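Local atomic coordinates of erythrocyte membrane protein 1 (Plasmodium falciparum, PDB entry 6S8T), a protein that presents adhesive domains on the surface of infected erythrocytes, one of which, the DBLbeta domain modelled here, binds the host receptor ICAM-1. Residues N59-T64 / M264-K269; P113-M118 / D197-G202; K349-W354 / Y453-P458; Y369-I374 / T379-G384. One frame throughout, in Å; residues are numbered along the deposited sequence.

Contact 1: N59-T64 / M264-K269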
loop_
_atom_site.group_PDB
_atom_site.type_symbol
_atom_site.label_atom_id
_atom_site.label_comp_id
_atom_site.label_asym_id
_atom_site.label_seq_id
_atom_site.Cartn_x
_atom_site.Cartn_y
_atom_site.Cartn_z
ATOM N N ASN A 59 -8.261 -21.971 -18.012
ATOM C CA ASN A 59 -7.341 -21.451 -17.010
ATOM C C ASN A 59 -7.592 -19.967 -16.774
ATOM O O ASN A 59 -7.868 -19.211 -17.710
ATOM C CB ASN A 59 -5.894 -21.679 -17.451
ATOM C CG ASN A 59 -4.886 -21.249 -16.403
ATOM O OD1 ASN A 59 -5.191 -21.203 -15.212
ATOM N ND2 ASN A 59 -3.674 -20.931 -16.845
ATOM N N ILE A 60 -7.492 -19.549 -15.510
ATOM C CA ILE A 60 -7.744 -18.154 -15.167
ATOM C C ILE A 60 -6.689 -17.228 -15.759
ATOM O O ILE A 60 -6.968 -16.047 -15.994
ATOM C CB ILE A 60 -7.832 -17.983 -13.637
ATOM C CG1 ILE A 60 -8.360 -16.591 -13.281
ATOM C CG2 ILE A 60 -6.477 -18.237 -12.986
ATOM C CD1 ILE A 60 -9.719 -16.283 -13.878
ATOM N N CYS A 61 -5.486 -17.735 -16.030
ATOM C CA CYS A 61 -4.448 -16.914 -16.640
ATOM C C CYS A 61 -4.754 -16.551 -18.087
ATOM O O CYS A 61 -3.986 -15.790 -18.688
ATOM C CB CYS A 61 -3.099 -17.630 -16.556
ATOM S SG CYS A 61 -2.627 -18.150 -14.883
ATOM N N ASN A 62 -5.845 -17.065 -18.658
ATOM C CA ASN A 62 -6.255 -16.743 -20.017
ATOM C C ASN A 62 -7.425 -15.763 -20.057
ATOM O O ASN A 62 -8.099 -15.657 -21.088
ATOM C CB ASN A 62 -6.615 -18.019 -20.779
ATOM C CG ASN A 62 -5.415 -18.917 -21.021
ATOM O OD1 ASN A 62 -4.282 -18.446 -21.132
ATOM N ND2 ASN A 62 -5.661 -20.220 -21.108
ATOM N N ILE A 63 -7.683 -15.050 -18.960
ATOM C CA ILE A 63 -8.763 -14.070 -18.943
ATOM C C ILE A 63 -8.388 -12.896 -19.839
ATOM O O ILE A 63 -7.267 -12.374 -19.776
ATOM C CB ILE A 63 -9.066 -13.618 -17.505
ATOM C CG1 ILE A 63 -10.192 -12.580 -17.490
ATOM C CG2 ILE A 63 -7.820 -13.070 -16.825
ATOM C CD1 ILE A 63 -10.641 -12.181 -16.095
ATOM N N THR A 64 -9.321 -12.486 -20.690
ATOM C CA THR A 64 -9.084 -11.465 -21.695
ATOM C C THR A 64 -9.906 -10.216 -21.384
ATOM O O THR A 64 -10.546 -10.106 -20.331
ATOM C CB THR A 64 -9.410 -12.015 -23.086
ATOM O OG1 THR A 64 -10.806 -12.333 -23.159
ATOM C CG2 THR A 64 -8.597 -13.271 -23.369
ATOM N N MET A 264 -3.216 -12.843 -9.739
ATOM C CA MET A 264 -1.918 -12.184 -9.682
ATOM C C MET A 264 -0.760 -13.173 -9.730
ATOM O O MET A 264 0.337 -12.803 -10.166
ATOM C CB MET A 264 -1.823 -11.321 -8.418
ATOM C CG MET A 264 -2.749 -10.108 -8.425
ATOM S SD MET A 264 -2.635 -9.118 -6.920
ATOM C CE MET A 264 -3.416 -7.593 -7.439
ATOM N N GLN A 265 -0.978 -14.420 -9.305
ATOM C CA GLN A 265 0.080 -15.421 -9.371
ATOM C C GLN A 265 0.435 -15.804 -10.803
ATOM O O GLN A 265 1.525 -16.342 -11.031
ATOM C CB GLN A 265 -0.322 -16.675 -8.590
ATOM C CG GLN A 265 -0.317 -16.508 -7.078
ATOM C CD GLN A 265 -0.683 -17.792 -6.349
ATOM O OE1 GLN A 265 -1.526 -18.565 -6.809
ATOM N NE2 GLN A 265 -0.044 -18.027 -5.208
ATOM N N CYS A 266 -0.455 -15.547 -11.767
ATOM C CA CYS A 266 -0.150 -15.859 -13.162
ATOM C C CYS A 266 1.080 -15.107 -13.647
ATOM O O CYS A 266 1.843 -15.624 -14.471
ATOM C CB CYS A 266 -1.345 -15.526 -14.055
ATOM S SG CYS A 266 -2.840 -16.481 -13.743
ATOM N N GLU A 267 1.288 -13.890 -13.146
ATOM C CA GLU A 267 2.407 -13.058 -13.563
ATOM C C GLU A 267 3.621 -13.211 -12.657
ATOM O O GLU A 267 4.756 -13.125 -13.140
ATOM C CB GLU A 267 1.972 -11.589 -13.604
ATOM C CG GLU A 267 0.691 -11.339 -14.399
ATOM C CD GLU A 267 0.853 -11.618 -15.885
ATOM O OE1 GLU A 267 1.991 -11.517 -16.391
ATOM O OE2 GLU A 267 -0.158 -11.942 -16.546
ATOM N N LEU A 268 3.408 -13.445 -11.357
ATOM C CA LEU A 268 4.527 -13.553 -10.425
ATOM C C LEU A 268 5.388 -14.780 -10.701
ATOM O O LEU A 268 6.584 -14.776 -10.384
ATOM C CB LEU A 268 4.014 -13.586 -8.985
ATOM C CG LEU A 268 3.483 -12.273 -8.412
ATOM C CD1 LEU A 268 2.882 -12.494 -7.031
ATOM C CD2 LEU A 268 4.584 -11.226 -8.352
ATOM N N LYS A 269 4.810 -15.833 -11.285
ATOM C CA LYS A 269 5.568 -17.052 -11.547
ATOM C C LYS A 269 6.677 -16.859 -12.573
ATOM O O LYS A 269 7.543 -17.733 -12.689
ATOM C CB LYS A 269 4.631 -18.169 -12.011
ATOM C CG LYS A 269 3.717 -18.708 -10.922
ATOM C CD LYS A 269 2.924 -19.908 -11.418
ATOM C CE LYS A 269 2.039 -20.480 -10.323
ATOM N NZ LYS A 269 1.305 -21.687 -10.790
#
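Cys61 and Cys266 both turn SG away from their own carbonyl carbon and beside their backbone N, with chi1 of -54° and -64°, and the two sulfurs meet between the backbones as a disulfide. The SG of Cys61 lies 2.0 Å from the SG of Cys266, and the torsion about that S-S bond is -80°, a left-handed bridge close to the perpendicular twist a relaxed disulfide prefers. The two CA atoms of Cys61 and Cys266 come to 5.6 Å, the nearest backbone approach here. Cys61 sits on a short 3-10 turn, held by Asn62 N bonding to Asn59 O and Ile63 N to Ile60 O, while Cys266 lies in the C-terminal part of helix 246-268. Beside the bridge, the Ile60 methyl CG2 rests 4.1 Å from Cys266 SG, a loose apolar touch on the sulfur. Ile60 also meets Gln146 on helix 137-163 and Arg262, one turn earlier on the helix of Cys266. Ile63 lies on Leu147 and Lys150, so the loop is laid across two helices of the domain. Since the cross-segment grip is almost entirely covalent, with little apolar surface beside it, the disulfide itself pins this loop, on the domain's outside, to a helix about two hundred residues further along the chain.

Contact 2: P113-M118 / D197-G202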
loop_
_atom_site.group_PDB
_atom_site.type_symbol
_atom_site.label_atom_id
_atom_site.label_comp_id
_atom_site.label_asym_id
_atom_site.label_seq_id
_atom_site.Cartn_x
_atom_site.Cartn_y
_atom_site.Cartn_z
ATOM N N PRO A 113 2.785 6.446 -5.159
ATOM C CA PRO A 113 2.674 6.485 -6.629
ATOM C C PRO A 113 2.164 5.188 -7.232
ATOM O O PRO A 113 1.442 5.226 -8.236
ATOM C CB PRO A 113 4.108 6.792 -7.081
ATOM C CG PRO A 113 4.709 7.532 -5.937
ATOM C CD PRO A 113 4.094 6.931 -4.691
ATOM N N ARG A 114 2.521 4.039 -6.650
ATOM C CA ARG A 114 1.970 2.772 -7.121
ATOM C C ARG A 114 0.450 2.763 -7.013
ATOM O O ARG A 114 -0.244 2.326 -7.939
ATOM C CB ARG A 114 2.570 1.612 -6.326
ATOM C CG ARG A 114 1.918 0.266 -6.599
ATOM C CD ARG A 114 2.209 -0.718 -5.480
ATOM N NE ARG A 114 1.866 -0.149 -4.179
ATOM C CZ ARG A 114 0.634 -0.111 -3.682
ATOM N NH1 ARG A 114 0.413 0.435 -2.492
ATOM N NH2 ARG A 114 -0.377 -0.618 -4.375
ATOM N N ARG A 115 -0.084 3.257 -5.890
ATOM C CA ARG A 115 -1.530 3.285 -5.685
ATOM C C ARG A 115 -2.207 4.285 -6.613
ATOM O O ARG A 115 -3.267 3.995 -7.180
ATOM C CB ARG A 115 -1.842 3.620 -4.224
ATOM C CG ARG A 115 -3.302 3.980 -3.944
ATOM C CD ARG A 115 -4.209 2.760 -4.035
ATOM N NE ARG A 115 -5.624 3.100 -3.868
ATOM C CZ ARG A 115 -6.446 3.390 -4.873
ATOM N NH1 ARG A 115 -5.993 3.392 -6.120
ATOM N NH2 ARG A 115 -7.717 3.683 -4.634
ATOM N N GLN A 116 -1.613 5.470 -6.775
ATOM C CA GLN A 116 -2.240 6.513 -7.581
ATOM C C GLN A 116 -2.441 6.067 -9.026
ATOM O O GLN A 116 -3.451 6.410 -9.650
ATOM C CB GLN A 116 -1.400 7.788 -7.527
ATOM C CG GLN A 116 -1.921 8.908 -8.405
ATOM C CD GLN A 116 -1.161 10.198 -8.201
ATOM O OE1 GLN A 116 -0.732 10.508 -7.090
ATOM N NE2 GLN A 116 -0.980 10.957 -9.277
ATOM N N HIS A 117 -1.499 5.302 -9.575
ATOM C CA HIS A 117 -1.574 4.848 -10.960
ATOM C C HIS A 117 -1.985 3.383 -11.069
ATOM O O HIS A 117 -1.593 2.691 -12.014
ATOM C CB HIS A 117 -0.241 5.090 -11.668
ATOM C CG HIS A 117 0.240 6.504 -11.568
ATOM N ND1 HIS A 117 -0.445 7.564 -12.120
ATOM C CD2 HIS A 117 1.332 7.033 -10.968
ATOM C CE1 HIS A 117 0.209 8.685 -11.872
ATOM N NE2 HIS A 117 1.292 8.390 -11.178
ATOM N N MET A 118 -2.780 2.904 -10.117
ATOM C CA MET A 118 -3.260 1.530 -10.126
ATOM C C MET A 118 -4.228 1.305 -11.288
ATOM O O MET A 118 -4.991 2.195 -11.670
ATOM C CB MET A 118 -3.935 1.222 -8.788
ATOM C CG MET A 118 -4.079 -0.244 -8.442
ATOM S SD MET A 118 -4.486 -0.453 -6.693
ATOM C CE MET A 118 -5.052 -2.151 -6.686
ATOM N N ASP A 197 -10.438 1.995 1.579
ATOM C CA ASP A 197 -9.346 2.723 0.939
ATOM C C ASP A 197 -9.420 4.220 1.237
ATOM O O ASP A 197 -10.501 4.814 1.257
ATOM C CB ASP A 197 -9.377 2.479 -0.574
ATOM C CG ASP A 197 -8.299 3.250 -1.314
ATOM O OD1 ASP A 197 -7.126 2.812 -1.295
ATOM O OD2 ASP A 197 -8.627 4.298 -1.909
ATOM N N LEU A 198 -8.253 4.837 1.447
ATOM C CA LEU A 198 -8.174 6.212 1.933
ATOM C C LEU A 198 -8.056 7.268 0.837
ATOM O O LEU A 198 -8.114 8.461 1.154
ATOM C CB LEU A 198 -6.985 6.364 2.888
ATOM C CG LEU A 198 -7.058 5.555 4.183
ATOM C CD1 LEU A 198 -5.739 5.644 4.926
ATOM C CD2 LEU A 198 -8.199 6.046 5.050
ATOM N N TRP A 199 -7.885 6.884 -0.427
ATOM C CA TRP A 199 -7.702 7.869 -1.493
ATOM C C TRP A 199 -9.065 8.412 -1.916
ATOM O O TRP A 199 -9.885 7.680 -2.479
ATOM C CB TRP A 199 -6.970 7.259 -2.686
ATOM C CG TRP A 199 -6.568 8.286 -3.715
ATOM C CD1 TRP A 199 -6.442 9.633 -3.521
ATOM C CD2 TRP A 199 -6.249 8.050 -5.094
ATOM N NE1 TRP A 199 -6.059 10.246 -4.689
ATOM C CE2 TRP A 199 -5.934 9.299 -5.670
ATOM C CE3 TRP A 199 -6.197 6.905 -5.897
ATOM C CZ2 TRP A 199 -5.575 9.436 -7.012
ATOM C CZ3 TRP A 199 -5.839 7.044 -7.229
ATOM C CH2 TRP A 199 -5.532 8.300 -7.773
ATOM N N GLU A 200 -9.307 9.693 -1.649
ATOM C CA GLU A 200 -10.538 10.356 -2.058
ATOM C C GLU A 200 -10.256 11.190 -3.300
ATOM O O GLU A 200 -9.438 12.116 -3.266
ATOM C CB GLU A 200 -11.103 11.216 -0.929
ATOM C CG GLU A 200 -11.631 10.390 0.237
ATOM C CD GLU A 200 -12.222 11.235 1.348
ATOM O OE1 GLU A 200 -13.313 10.886 1.849
ATOM O OE2 GLU A 200 -11.597 12.249 1.719
ATOM N N HIS A 201 -10.932 10.852 -4.393
ATOM C CA HIS A 201 -10.661 11.450 -5.690
ATOM C C HIS A 201 -11.918 11.305 -6.534
ATOM O O HIS A 201 -12.821 10.532 -6.206
ATOM C CB HIS A 201 -9.451 10.786 -6.353
ATOM C CG HIS A 201 -8.963 11.493 -7.577
ATOM N ND1 HIS A 201 -9.297 11.089 -8.852
ATOM C CD2 HIS A 201 -8.166 12.578 -7.722
ATOM C CE1 HIS A 201 -8.728 11.897 -9.730
ATOM N NE2 HIS A 201 -8.036 12.808 -9.070
ATOM N N GLY A 202 -11.967 12.068 -7.629
ATOM C CA GLY A 202 -13.123 12.006 -8.509
ATOM C C GLY A 202 -13.357 10.615 -9.066
ATOM O O GLY A 202 -14.481 10.106 -9.050
#
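Arg115 and Asp197 approach from opposite directions and close a two-pronged salt bridge. The arginine chain leaves with CG opposite the backbone N and then kinks at chi2 (72°), which turns the side of its guanidinium to the carboxylate. Arg115 NE donates to Asp197 OD1 at 3.0 Å, and Arg115 NH2 reaches Asp197 OD2 at 2.9 Å in a fairly straight bond (162°). Both oxygens lie near the guanidinium plane, yet the carboxylate is tilted from it: OD2 is met from above its own plane. From the other face Trp199 N reaches the same Asp197 OD2 at 3.1 Å, closing an Asx turn. Trp199 also sets CG opposite its backbone N, carrying the indole to Arg115 and Gln116. The ring stands almost upright against the guanidinium, the planes 83° apart, with the edge atom Trp199 CE3 over one guanidinium face and 3.5 Å from Arg115 NH1. Trp199 CH2 packs on Gln116, 3.7 Å from its CG and 3.4 Å from its backbone O. His201 CB lies over one indole face near the rim, and His201 ND1 caps helix 202-221 through Asp203 N. Gln204 takes a further bond from Arg115 NH2, while Gln293 donates to Asp197 OD1. With both carboxylate oxygens doubly engaged in a largely buried setting, the pair probably favours its ionised form and fixes the loop's path to the short helix.

Contact 3: K349-W354 / Y453-P458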
loop_
_atom_site.group_PDB
_atom_site.type_symbol
_atom_site.label_atom_id
_atom_site.label_comp_id
_atom_site.label_asym_id
_atom_site.label_seq_id
_atom_site.Cartn_x
_atom_site.Cartn_y
_atom_site.Cartn_z
ATOM N N LYS A 349 18.020 19.966 0.172
ATOM C CA LYS A 349 16.671 20.341 -0.244
ATOM C C LYS A 349 15.769 19.120 -0.382
ATOM O O LYS A 349 14.612 19.146 0.053
ATOM C CB LYS A 349 16.722 21.120 -1.559
ATOM C CG LYS A 349 17.360 22.494 -1.441
ATOM C CD LYS A 349 17.423 23.193 -2.789
ATOM C CE LYS A 349 18.051 24.571 -2.666
ATOM N NZ LYS A 349 18.160 25.251 -3.988
ATOM N N LYS A 350 16.278 18.041 -0.983
ATOM C CA LYS A 350 15.461 16.844 -1.163
ATOM C C LYS A 350 15.154 16.172 0.168
ATOM O O LYS A 350 14.016 15.753 0.409
ATOM C CB LYS A 350 16.160 15.859 -2.100
ATOM C CG LYS A 350 15.851 16.059 -3.569
ATOM C CD LYS A 350 16.136 14.786 -4.351
ATOM C CE LYS A 350 15.777 14.941 -5.817
ATOM N NZ LYS A 350 16.662 15.925 -6.498
ATOM N N ILE A 351 16.156 16.045 1.040
ATOM C CA ILE A 351 15.929 15.377 2.317
ATOM C C ILE A 351 14.969 16.182 3.183
ATOM O O ILE A 351 14.160 15.606 3.921
ATOM C CB ILE A 351 17.270 15.126 3.032
ATOM C CG1 ILE A 351 18.174 14.257 2.161
ATOM C CG2 ILE A 351 17.047 14.447 4.369
ATOM C CD1 ILE A 351 17.561 12.933 1.783
ATOM N N LYS A 352 15.015 17.514 3.088
ATOM C CA LYS A 352 14.163 18.341 3.937
ATOM C C LYS A 352 12.691 18.198 3.566
ATOM O O LYS A 352 11.834 18.090 4.451
ATOM C CB LYS A 352 14.591 19.804 3.853
ATOM C CG LYS A 352 13.893 20.694 4.866
ATOM C CD LYS A 352 14.246 20.279 6.287
ATOM C CE LYS A 352 13.258 20.841 7.297
ATOM N NZ LYS A 352 11.911 20.225 7.147
ATOM N N LYS A 353 12.372 18.199 2.269
ATOM C CA LYS A 353 10.969 18.119 1.877
ATOM C C LYS A 353 10.375 16.750 2.186
ATOM O O LYS A 353 9.191 16.655 2.531
ATOM C CB LYS A 353 10.811 18.468 0.396
ATOM C CG LYS A 353 11.660 17.644 -0.545
ATOM C CD LYS A 353 11.964 18.411 -1.824
ATOM C CE LYS A 353 10.700 18.945 -2.473
ATOM N NZ LYS A 353 10.999 19.650 -3.750
ATOM N N TRP A 354 11.175 15.684 2.085
ATOM C CA TRP A 354 10.704 14.377 2.529
ATOM C C TRP A 354 10.528 14.345 4.043
ATOM O O TRP A 354 9.584 13.728 4.551
ATOM C CB TRP A 354 11.671 13.283 2.074
ATOM C CG TRP A 354 11.529 12.909 0.622
ATOM C CD1 TRP A 354 11.997 13.604 -0.454
ATOM C CD2 TRP A 354 10.881 11.744 0.094
ATOM N NE1 TRP A 354 11.679 12.948 -1.619
ATOM C CE2 TRP A 354 10.994 11.803 -1.311
ATOM C CE3 TRP A 354 10.216 10.658 0.671
ATOM C CZ2 TRP A 354 10.466 10.819 -2.147
ATOM C CZ3 TRP A 354 9.692 9.682 -0.159
ATOM C CH2 TRP A 354 9.819 9.770 -1.554
ATOM N N TYR A 453 21.160 9.557 11.826
ATOM C CA TYR A 453 19.776 9.967 11.625
ATOM C C TYR A 453 19.483 10.144 10.138
ATOM O O TYR A 453 20.275 10.737 9.400
ATOM C CB TYR A 453 19.507 11.265 12.389
ATOM C CG TYR A 453 18.086 11.777 12.321
ATOM C CD1 TYR A 453 17.004 10.925 12.509
ATOM C CD2 TYR A 453 17.828 13.124 12.097
ATOM C CE1 TYR A 453 15.703 11.400 12.458
ATOM C CE2 TYR A 453 16.536 13.606 12.043
ATOM C CZ TYR A 453 15.479 12.743 12.225
ATOM O OH TYR A 453 14.194 13.231 12.173
ATOM N N THR A 454 18.334 9.617 9.696
ATOM C CA THR A 454 18.019 9.613 8.268
ATOM C C THR A 454 17.838 11.021 7.716
ATOM O O THR A 454 18.172 11.277 6.554
ATOM C CB THR A 454 16.760 8.786 7.991
ATOM O OG1 THR A 454 15.675 9.269 8.793
ATOM C CG2 THR A 454 16.997 7.316 8.297
ATOM N N PHE A 455 17.316 11.944 8.525
ATOM C CA PHE A 455 17.053 13.309 8.087
ATOM C C PHE A 455 18.089 14.296 8.616
ATOM O O PHE A 455 17.767 15.463 8.863
ATOM C CB PHE A 455 15.644 13.731 8.503
ATOM C CG PHE A 455 14.585 12.718 8.161
ATOM C CD1 PHE A 455 14.167 12.544 6.852
ATOM C CD2 PHE A 455 14.010 11.937 9.149
ATOM C CE1 PHE A 455 13.196 11.609 6.534
ATOM C CE2 PHE A 455 13.037 11.002 8.838
ATOM C CZ PHE A 455 12.631 10.838 7.530
ATOM N N LYS A 456 19.330 13.849 8.791
ATOM C CA LYS A 456 20.405 14.706 9.281
ATOM C C LYS A 456 20.834 15.644 8.159
ATOM O O LYS A 456 21.414 15.205 7.160
ATOM C CB LYS A 456 21.572 13.855 9.771
ATOM C CG LYS A 456 22.573 14.594 10.637
ATOM C CD LYS A 456 21.909 15.170 11.875
ATOM C CE LYS A 456 22.872 15.187 13.048
ATOM N NZ LYS A 456 24.162 15.827 12.686
ATOM N N ASP A 457 20.546 16.939 8.319
ATOM C CA ASP A 457 20.852 17.901 7.262
ATOM C C ASP A 457 22.348 18.027 6.997
ATOM O O ASP A 457 22.740 18.044 5.817
ATOM C CB ASP A 457 20.218 19.257 7.595
ATOM C CG ASP A 457 18.740 19.148 7.914
ATOM O OD1 ASP A 457 18.055 18.305 7.297
ATOM O OD2 ASP A 457 18.264 19.904 8.787
ATOM N N PRO A 458 23.223 18.134 7.997
ATOM C CA PRO A 458 24.657 18.025 7.724
ATOM C C PRO A 458 25.119 16.584 7.841
ATOM O O PRO A 458 25.169 16.025 8.948
ATOM C CB PRO A 458 25.289 18.911 8.806
ATOM C CG PRO A 458 24.350 18.808 9.954
ATOM C CD PRO A 458 22.970 18.568 9.387
#
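Phe455 offers its ring to the helix carrying Ile351, with the hydroxyl OG1 of neighbouring Thr454 on one face, 3.1 Å above the plane and offset to the rim, and CZ of Tyr453 in plane at the edge. The rings of Trp358 and Phe305 also meet it, inclined at moderate angles, so the phenyl sits in an aromatic cluster between helices 335-372 and 293-319. The motif is a type I beta turn, Tyr453 to Lys456, packed on a long helix in a stretch predicted to form a coiled coil. The turn carries one weak bond of its own, from Lys456 N to Tyr453 O, and folds the chain so that Phe455 N lies over the centre of the Tyr453 ring, 3.7 Å above its plane. On the helix side one methyl makes the closest contacts. Ile351 places CG2 opposite its backbone N, which projects this branch at the turn: it lies 3.9 Å from Phe455 CA, 4.0 Å from Thr454 O and, more loosely, 4.3 Å from Phe455 CD1. Ile351 also packs on Met308, and Trp354, one turn along, meets Trp301, extending the apolar seam between the two helices. Backbone hydrogen bonds between Thr454 and Gln435 tie the turn to another part of the C-terminal chain. At the rim the packing gives way to charge held apart: Lys352 CD is 4.4 Å from OD1 of the poorly ordered Asp457, whereas Lys352 NZ stays 6.4 Å from that oxygen.

Contact 4: Y369-I374 / T379-G384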
loop_
_atom_site.group_PDB
_atom_site.type_symbol
_atom_site.label_atom_id
_atom_site.label_comp_id
_atom_site.label_asym_id
_atom_site.label_seq_id
_atom_site.Cartn_x
_atom_site.Cartn_y
_atom_site.Cartn_z
ATOM N N TYR A 369 -1.940 5.694 18.475
ATOM C CA TYR A 369 -1.446 4.706 19.427
ATOM C C TYR A 369 -1.818 5.084 20.855
ATOM O O TYR A 369 -2.190 4.218 21.655
ATOM C CB TYR A 369 0.068 4.560 19.282
ATOM C CG TYR A 369 0.653 3.376 20.016
ATOM C CD1 TYR A 369 0.747 2.130 19.402
ATOM C CD2 TYR A 369 1.124 3.502 21.318
ATOM C CE1 TYR A 369 1.287 1.043 20.068
ATOM C CE2 TYR A 369 1.664 2.424 21.991
ATOM C CZ TYR A 369 1.744 1.198 21.362
ATOM O OH TYR A 369 2.284 0.125 22.033
ATOM N N LEU A 370 -1.731 6.375 21.188
ATOM C CA LEU A 370 -2.068 6.824 22.536
ATOM C C LEU A 370 -3.561 6.692 22.809
ATOM O O LEU A 370 -3.964 6.329 23.921
ATOM C CB LEU A 370 -1.616 8.270 22.735
ATOM C CG LEU A 370 -0.111 8.544 22.686
ATOM C CD1 LEU A 370 0.158 10.035 22.788
ATOM C CD2 LEU A 370 0.610 7.790 23.790
ATOM N N GLN A 371 -4.398 6.989 21.813
ATOM C CA GLN A 371 -5.838 6.885 22.013
ATOM C C GLN A 371 -6.287 5.435 22.137
ATOM O O GLN A 371 -7.284 5.154 22.810
ATOM C CB GLN A 371 -6.578 7.579 20.874
ATOM C CG GLN A 371 -6.372 9.079 20.854
ATOM C CD GLN A 371 -7.242 9.772 19.832
ATOM O OE1 GLN A 371 -7.166 10.988 19.657
ATOM N NE2 GLN A 371 -8.078 9.003 19.150
ATOM N N ALA A 372 -5.564 4.507 21.509
ATOM C CA ALA A 372 -5.922 3.095 21.605
ATOM C C ALA A 372 -5.803 2.590 23.038
ATOM O O ALA A 372 -6.700 1.904 23.542
ATOM C CB ALA A 372 -5.045 2.264 20.669
ATOM N N LYS A 373 -4.703 2.913 23.713
ATOM C CA LYS A 373 -4.483 2.365 25.045
ATOM C C LYS A 373 -5.278 3.085 26.127
ATOM O O LYS A 373 -5.186 2.700 27.296
ATOM C CB LYS A 373 -2.993 2.393 25.395
ATOM C CG LYS A 373 -2.395 3.776 25.456
ATOM C CD LYS A 373 -1.025 3.750 26.114
ATOM C CE LYS A 373 -0.053 2.872 25.355
ATOM N NZ LYS A 373 1.310 2.940 25.947
ATOM N N ILE A 374 -6.064 4.097 25.768
ATOM C CA ILE A 374 -6.820 4.885 26.727
ATOM C C ILE A 374 -8.321 4.658 26.591
ATOM O O ILE A 374 -9.032 4.578 27.595
ATOM C CB ILE A 374 -6.470 6.382 26.585
ATOM C CG1 ILE A 374 -5.181 6.695 27.346
ATOM C CG2 ILE A 374 -7.614 7.261 27.055
ATOM C CD1 ILE A 374 -4.839 8.160 27.374
ATOM N N THR A 379 -15.939 4.078 26.412
ATOM C CA THR A 379 -15.420 5.408 26.132
ATOM C C THR A 379 -14.767 5.446 24.755
ATOM O O THR A 379 -14.201 4.453 24.289
ATOM C CB THR A 379 -14.407 5.844 27.198
ATOM O OG1 THR A 379 -13.238 5.020 27.120
ATOM C CG2 THR A 379 -15.011 5.724 28.592
ATOM N N SER A 380 -14.853 6.608 24.109
ATOM C CA SER A 380 -14.263 6.806 22.792
ATOM C C SER A 380 -13.941 8.283 22.608
ATOM O O SER A 380 -14.502 9.151 23.282
ATOM C CB SER A 380 -15.195 6.315 21.675
ATOM O OG SER A 380 -14.576 6.434 20.405
ATOM N N PHE A 381 -13.023 8.557 21.680
ATOM C CA PHE A 381 -12.590 9.919 21.394
ATOM C C PHE A 381 -13.386 10.582 20.276
ATOM O O PHE A 381 -13.259 11.796 20.082
ATOM C CB PHE A 381 -11.098 9.936 21.038
ATOM C CG PHE A 381 -10.192 9.745 22.222
ATOM C CD1 PHE A 381 -9.859 10.818 23.032
ATOM C CD2 PHE A 381 -9.677 8.496 22.528
ATOM C CE1 PHE A 381 -9.029 10.650 24.126
ATOM C CE2 PHE A 381 -8.846 8.320 23.623
ATOM C CZ PHE A 381 -8.521 9.399 24.421
ATOM N N GLY A 382 -14.199 9.826 19.542
ATOM C CA GLY A 382 -14.990 10.395 18.470
ATOM C C GLY A 382 -14.563 9.910 17.102
ATOM O O GLY A 382 -15.406 9.628 16.245
ATOM N N GLY A 383 -13.254 9.809 16.886
ATOM C CA GLY A 383 -12.734 9.337 15.619
ATOM C C GLY A 383 -12.744 10.387 14.528
ATOM O O GLY A 383 -12.020 11.385 14.610
ATOM N N GLY A 384 -13.558 10.173 13.500
ATOM C CA GLY A 384 -13.632 11.101 12.390
ATOM C C GLY A 384 -12.977 10.577 11.129
ATOM O O GLY A 384 -13.508 10.753 10.028
#
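Gln371 and Phe381 mark the nearest backbone approach, their CA atoms 7.4 Å apart, where the last turn of helix 335-372 faces an irregular loop running back past it. Ile374 N bonds weakly to Gln371 O. After Phe381, Gly382, Gly383 and Gly384 all take positive phi, an easy course for residues without a side chain. Phe381 lies against Gln371: Gln371 CG sits over the ring face, 3.9 Å from the Phe381 centroid, a CH-pi contact. The extended glutamine runs on so that its amide stacks on the phenyl at 21°, with Gln371 CD 3.8 Å from Phe381 CG. Ile374 comes to the ring edge; its CG2, opposite the backbone N, touches Phe381 CZ at 3.5 Å. Thr379 OG1 bonds back to Phe376 N inside the connecting loop. Several of these residues also touch crystal neighbours, so the lattice may influence this exposed corner. The contact folds the linker back on the helix it has just left: Phe381 also meets Tyr388 at the start of helix 388-402, Ala372 packs on Phe395 of that helix, and Lys373 bridges to Asp404 just beyond it.

Contacts 1 and 4 are surface features on opposite sides of the chain's centre; the first depends on a covalent bridge, the second on an aromatic ring laid over a glutamine. Contact 2, nearest the middle and partly buried, is the one dominated by charge, and it falls within the sequence spanned by the disulfide of contact 1. Contact 3 is buried and mainly apolar, with Lys352 and Asp457 at its rim. Contacts 3 and 4 both use helix 335-372, at points about 32 Å apart between centres: one receives a turn from the C-terminal chain, the other the linker to the next helix. In all four a helix meets a loop, which in contact 1 includes a 3-10 turn.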